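Local coordinates for taurine dioxygenase (Burkholderia ambifaria, PDB 5VN6), which probably oxidises taurine as a metal-dependent dioxygenase of the TfdA family, and here carries a magnesium ion in its metal site, at residues Leu27-Phe37 / Glu61-Phe69. Numbering follows the deposited sequence.
Sequences LADAVHDDGLF and EHVAFARRF
The backbone carbonyl oxygen of A30 is gripped twice by R68, whose NE and NH2 both donate to A30 O at 3.1 Å, side-on and close to the guanidinium plane. An arginine suits this place because the same NH2 also reaches D34 OD1 at 2.7 Å in a salt bridge; it comes to the anti side of OD1, somewhat out of the carboxylate plane, the two planar groups turned 53° apart. One guanidinium thus ties helix 27-32 to the first turn of the next helix, whose N-cap is D33. The bent R68 chain lays one guanidinium face against F37 CB, its plane 21° from that of the ring, but R68 CB, not the charged head, covers the ring face, a CH-pi contact 3.5 Å from the F37 centroid. F37, with CG anti to the backbone N, suits its place because a flat ring offers R68 a face and F69 an edge, the F37 and F69 centroids 4.9 Å apart.

Next to this, F65 is a knob among L27, A30, V31 and F37: L27 CD2 lies over its face, 3.7 Å from F65 CZ, while the small A30 lets the ring edge come close. Beta-branched V31 serves two neighbours, CG1 against A64 CB at 3.9 Å and CG2 against the F65 backbone. Helices 27-32 and 61-67 cross at 52° and, away from the H106, D108 and H266 metal site, pack on the large mixed sheet of the cupin-type fold: L27, F65 and F69 touch strand 256-260, F65 also V120 of strand 118-125, and F69 I284 of strand 278-284.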
loop_
_atom_site.group_PDB
_atom_site.type_symbol
_atom_site.label_atom_id
_atom_site.label_comp_id
_atom_site.label_asym_id
_atom_site.label_seq_id
_atom_site.Cartn_x
_atom_site.Cartn_y
_atom_site.Cartn_z
ATOM N N LEU A 27 13.865 21.137 -14.256
ATOM C CA LEU A 27 15.004 20.231 -14.192
ATOM C C LEU A 27 16.084 20.650 -15.166
ATOM O O LEU A 27 17.269 20.431 -14.902
ATOM C CB LEU A 27 14.563 18.790 -14.460
ATOM C CG LEU A 27 13.789 18.168 -13.296
ATOM C CD1 LEU A 27 13.521 16.689 -13.540
ATOM C CD2 LEU A 27 14.558 18.376 -11.986
ATOM N N ALA A 28 15.691 21.265 -16.288
ATOM C CA ALA A 28 16.661 21.741 -17.272
ATOM C C ALA A 28 17.646 22.717 -16.650
ATOM O O ALA A 28 18.831 22.734 -17.011
ATOM C CB ALA A 28 15.947 22.404 -18.452
ATOM N N ASP A 29 17.166 23.566 -15.738
ATOM C CA ASP A 29 18.047 24.556 -15.133
ATOM C C ASP A 29 19.094 23.905 -14.235
ATOM O O ASP A 29 20.181 24.459 -14.057
ATOM C CB ASP A 29 17.221 25.586 -14.362
ATOM C CG ASP A 29 16.305 26.402 -15.267
ATOM O OD1 ASP A 29 16.550 26.469 -16.493
ATOM O OD2 ASP A 29 15.337 26.989 -14.750
ATOM N N ALA A 30 18.791 22.740 -13.656
ATOM C CA ALA A 30 19.744 22.074 -12.777
ATOM C C ALA A 30 20.923 21.482 -13.532
ATOM O O ALA A 30 21.919 21.101 -12.907
ATOM C CB ALA A 30 19.054 20.986 -11.967
ATOM N N VAL A 31 20.830 21.361 -14.854
ATOM C CA VAL A 31 21.971 20.859 -15.611
ATOM C C VAL A 31 23.184 21.764 -15.413
ATOM O O VAL A 31 24.291 21.284 -15.147
ATOM C CB VAL A 31 21.603 20.699 -17.094
ATOM C CG1 VAL A 31 22.799 20.171 -17.864
ATOM C CG2 VAL A 31 20.420 19.734 -17.229
ATOM N N HIS A 32 22.990 23.087 -15.509
ATOM C CA HIS A 32 24.092 24.043 -15.465
ATOM C C HIS A 32 24.162 24.863 -14.184
ATOM O O HIS A 32 25.187 25.513 -13.950
ATOM C CB HIS A 32 24.012 24.997 -16.667
ATOM C CG HIS A 32 23.834 24.289 -17.972
ATOM N ND1 HIS A 32 22.605 24.153 -18.584
ATOM C CD2 HIS A 32 24.725 23.653 -18.770
ATOM C CE1 HIS A 32 22.747 23.471 -19.706
ATOM N NE2 HIS A 32 24.024 23.156 -19.842
ATOM N N ASP A 33 23.112 24.867 -13.360
ATOM C CA ASP A 33 23.125 25.594 -12.089
ATOM C C ASP A 33 23.561 24.616 -11.001
ATOM O O ASP A 33 22.778 23.773 -10.552
ATOM C CB ASP A 33 21.757 26.205 -11.798
ATOM C CG ASP A 33 21.742 27.059 -10.535
ATOM O OD1 ASP A 33 22.739 27.053 -9.789
ATOM O OD2 ASP A 33 20.728 27.746 -10.286
ATOM N N ASP A 34 24.824 24.738 -10.580
ATOM C CA ASP A 34 25.397 23.821 -9.597
ATOM C C ASP A 34 24.735 23.955 -8.235
ATOM O O ASP A 34 24.604 22.964 -7.508
ATOM C CB ASP A 34 26.906 24.050 -9.481
ATOM C CG ASP A 34 27.661 23.580 -10.705
ATOM O OD1 ASP A 34 27.027 23.033 -11.631
ATOM O OD2 ASP A 34 28.895 23.756 -10.741
ATOM N N GLY A 35 24.372 25.174 -7.840
ATOM C CA GLY A 35 23.672 25.349 -6.578
ATOM C C GLY A 35 22.307 24.686 -6.581
ATOM O O GLY A 35 21.953 23.964 -5.643
ATOM N N LEU A 36 21.545 24.866 -7.665
ATOM C CA LEU A 36 20.242 24.216 -7.741
ATOM C C LEU A 36 20.391 22.700 -7.702
ATOM O O LEU A 36 19.636 22.012 -7.001
ATOM C CB LEU A 36 19.489 24.656 -8.999
ATOM C CG LEU A 36 18.163 23.906 -9.218
ATOM C CD1 LEU A 36 17.229 24.099 -8.028
ATOM C CD2 LEU A 36 17.470 24.337 -10.491
ATOM N N PHE A 37 21.369 22.155 -8.431
ATOM C CA PHE A 37 21.533 20.706 -8.408
ATOM C C PHE A 37 21.929 20.204 -7.028
ATOM O O PHE A 37 21.472 19.135 -6.606
ATOM C CB PHE A 37 22.571 20.218 -9.417
ATOM C CG PHE A 37 22.725 18.735 -9.367
ATOM C CD1 PHE A 37 21.734 17.924 -9.880
ATOM C CD2 PHE A 37 23.801 18.150 -8.721
ATOM C CE1 PHE A 37 21.820 16.557 -9.799
ATOM C CE2 PHE A 37 23.898 16.777 -8.632
ATOM C CZ PHE A 37 22.905 15.977 -9.172
ATOM N N GLU A 61 18.176 16.921 -22.200
ATOM C CA GLU A 61 18.147 17.494 -20.852
ATOM C C GLU A 61 17.819 16.444 -19.792
ATOM O O GLU A 61 18.408 16.458 -18.704
ATOM C CB GLU A 61 17.155 18.656 -20.777
ATOM C CG GLU A 61 17.494 19.811 -21.704
ATOM C CD GLU A 61 16.431 20.894 -21.716
ATOM O OE1 GLU A 61 15.235 20.561 -21.606
ATOM O OE2 GLU A 61 16.797 22.082 -21.859
ATOM N N HIS A 62 16.887 15.529 -20.087
ATOM C CA HIS A 62 16.589 14.427 -19.169
ATOM C C HIS A 62 17.846 13.615 -18.890
ATOM O O HIS A 62 18.163 13.299 -17.735
ATOM C CB HIS A 62 15.484 13.540 -19.771
ATOM C CG HIS A 62 15.050 12.387 -18.908
ATOM N ND1 HIS A 62 13.950 11.609 -19.221
ATOM C CD2 HIS A 62 15.553 11.876 -17.757
ATOM C CE1 HIS A 62 13.800 10.668 -18.304
ATOM N NE2 HIS A 62 14.761 10.806 -17.406
ATOM N N VAL A 63 18.578 13.276 -19.953
ATOM C CA VAL A 63 19.808 12.509 -19.826
ATOM C C VAL A 63 20.865 13.313 -19.077
ATOM O O VAL A 63 21.498 12.815 -18.142
ATOM C CB VAL A 63 20.290 12.096 -21.230
ATOM C CG1 VAL A 63 21.774 11.791 -21.238
ATOM C CG2 VAL A 63 19.480 10.896 -21.719
ATOM N N ALA A 64 21.065 14.572 -19.472
ATOM C CA ALA A 64 22.091 15.396 -18.842
ATOM C C ALA A 64 21.779 15.685 -17.374
ATOM O O ALA A 64 22.703 15.808 -16.560
ATOM C CB ALA A 64 22.268 16.699 -19.615
ATOM N N PHE A 65 20.499 15.808 -17.009
ATOM C CA PHE A 65 20.175 15.972 -15.594
ATOM C C PHE A 65 20.537 14.720 -14.808
ATOM O O PHE A 65 21.144 14.807 -13.735
ATOM C CB PHE A 65 18.693 16.314 -15.404
ATOM C CG PHE A 65 18.236 16.261 -13.958
ATOM C CD1 PHE A 65 18.575 17.271 -13.069
ATOM C CD2 PHE A 65 17.481 15.192 -13.485
ATOM C CE1 PHE A 65 18.162 17.220 -11.733
ATOM C CE2 PHE A 65 17.064 15.142 -12.156
ATOM C CZ PHE A 65 17.408 16.168 -11.280
ATOM N N ALA A 66 20.163 13.541 -15.322
ATOM C CA ALA A 66 20.442 12.300 -14.603
ATOM C C ALA A 66 21.937 12.058 -14.472
ATOM O O ALA A 66 22.398 11.498 -13.472
ATOM C CB ALA A 66 19.790 11.124 -15.315
ATOM N N ARG A 67 22.699 12.480 -15.479
ATOM C CA ARG A 67 24.143 12.303 -15.499
ATOM C C ARG A 67 24.827 13.078 -14.369
ATOM O O ARG A 67 25.916 12.703 -13.926
ATOM C CB ARG A 67 24.639 12.747 -16.878
ATOM C CG ARG A 67 26.097 12.739 -17.078
ATOM C CD ARG A 67 26.610 11.334 -17.160
ATOM N NE ARG A 67 28.050 11.387 -17.344
ATOM C CZ ARG A 67 28.901 11.618 -16.355
ATOM N NH1 ARG A 67 28.437 11.807 -15.121
ATOM N NH2 ARG A 67 30.210 11.670 -16.597
ATOM N N ARG A 68 24.198 14.148 -13.884
ATOM C CA ARG A 68 24.689 14.872 -12.714
ATOM C C ARG A 68 24.786 14.003 -11.461
ATOM O O ARG A 68 25.509 14.365 -10.529
ATOM C CB ARG A 68 23.771 16.055 -12.428
ATOM C CG ARG A 68 23.789 17.133 -13.459
ATOM C CD ARG A 68 24.959 18.030 -13.215
ATOM N NE ARG A 68 24.540 19.386 -12.891
ATOM C CZ ARG A 68 25.275 20.245 -12.193
ATOM N NH1 ARG A 68 26.471 19.892 -11.739
ATOM N NH2 ARG A 68 24.813 21.463 -11.953
ATOM N N PHE A 69 24.031 12.902 -11.378
ATOM C CA PHE A 69 24.148 12.007 -10.231
ATOM C C PHE A 69 25.282 10.995 -10.376
ATOM O O PHE A 69 25.691 10.391 -9.375
ATOM C CB PHE A 69 22.835 11.260 -9.993
ATOM C CG PHE A 69 21.709 12.142 -9.529
ATOM C CD1 PHE A 69 20.718 12.542 -10.407
ATOM C CD2 PHE A 69 21.662 12.589 -8.218
ATOM C CE1 PHE A 69 19.679 13.354 -9.983
ATOM C CE2 PHE A 69 20.638 13.410 -7.781
ATOM C CZ PHE A 69 19.635 13.792 -8.664
#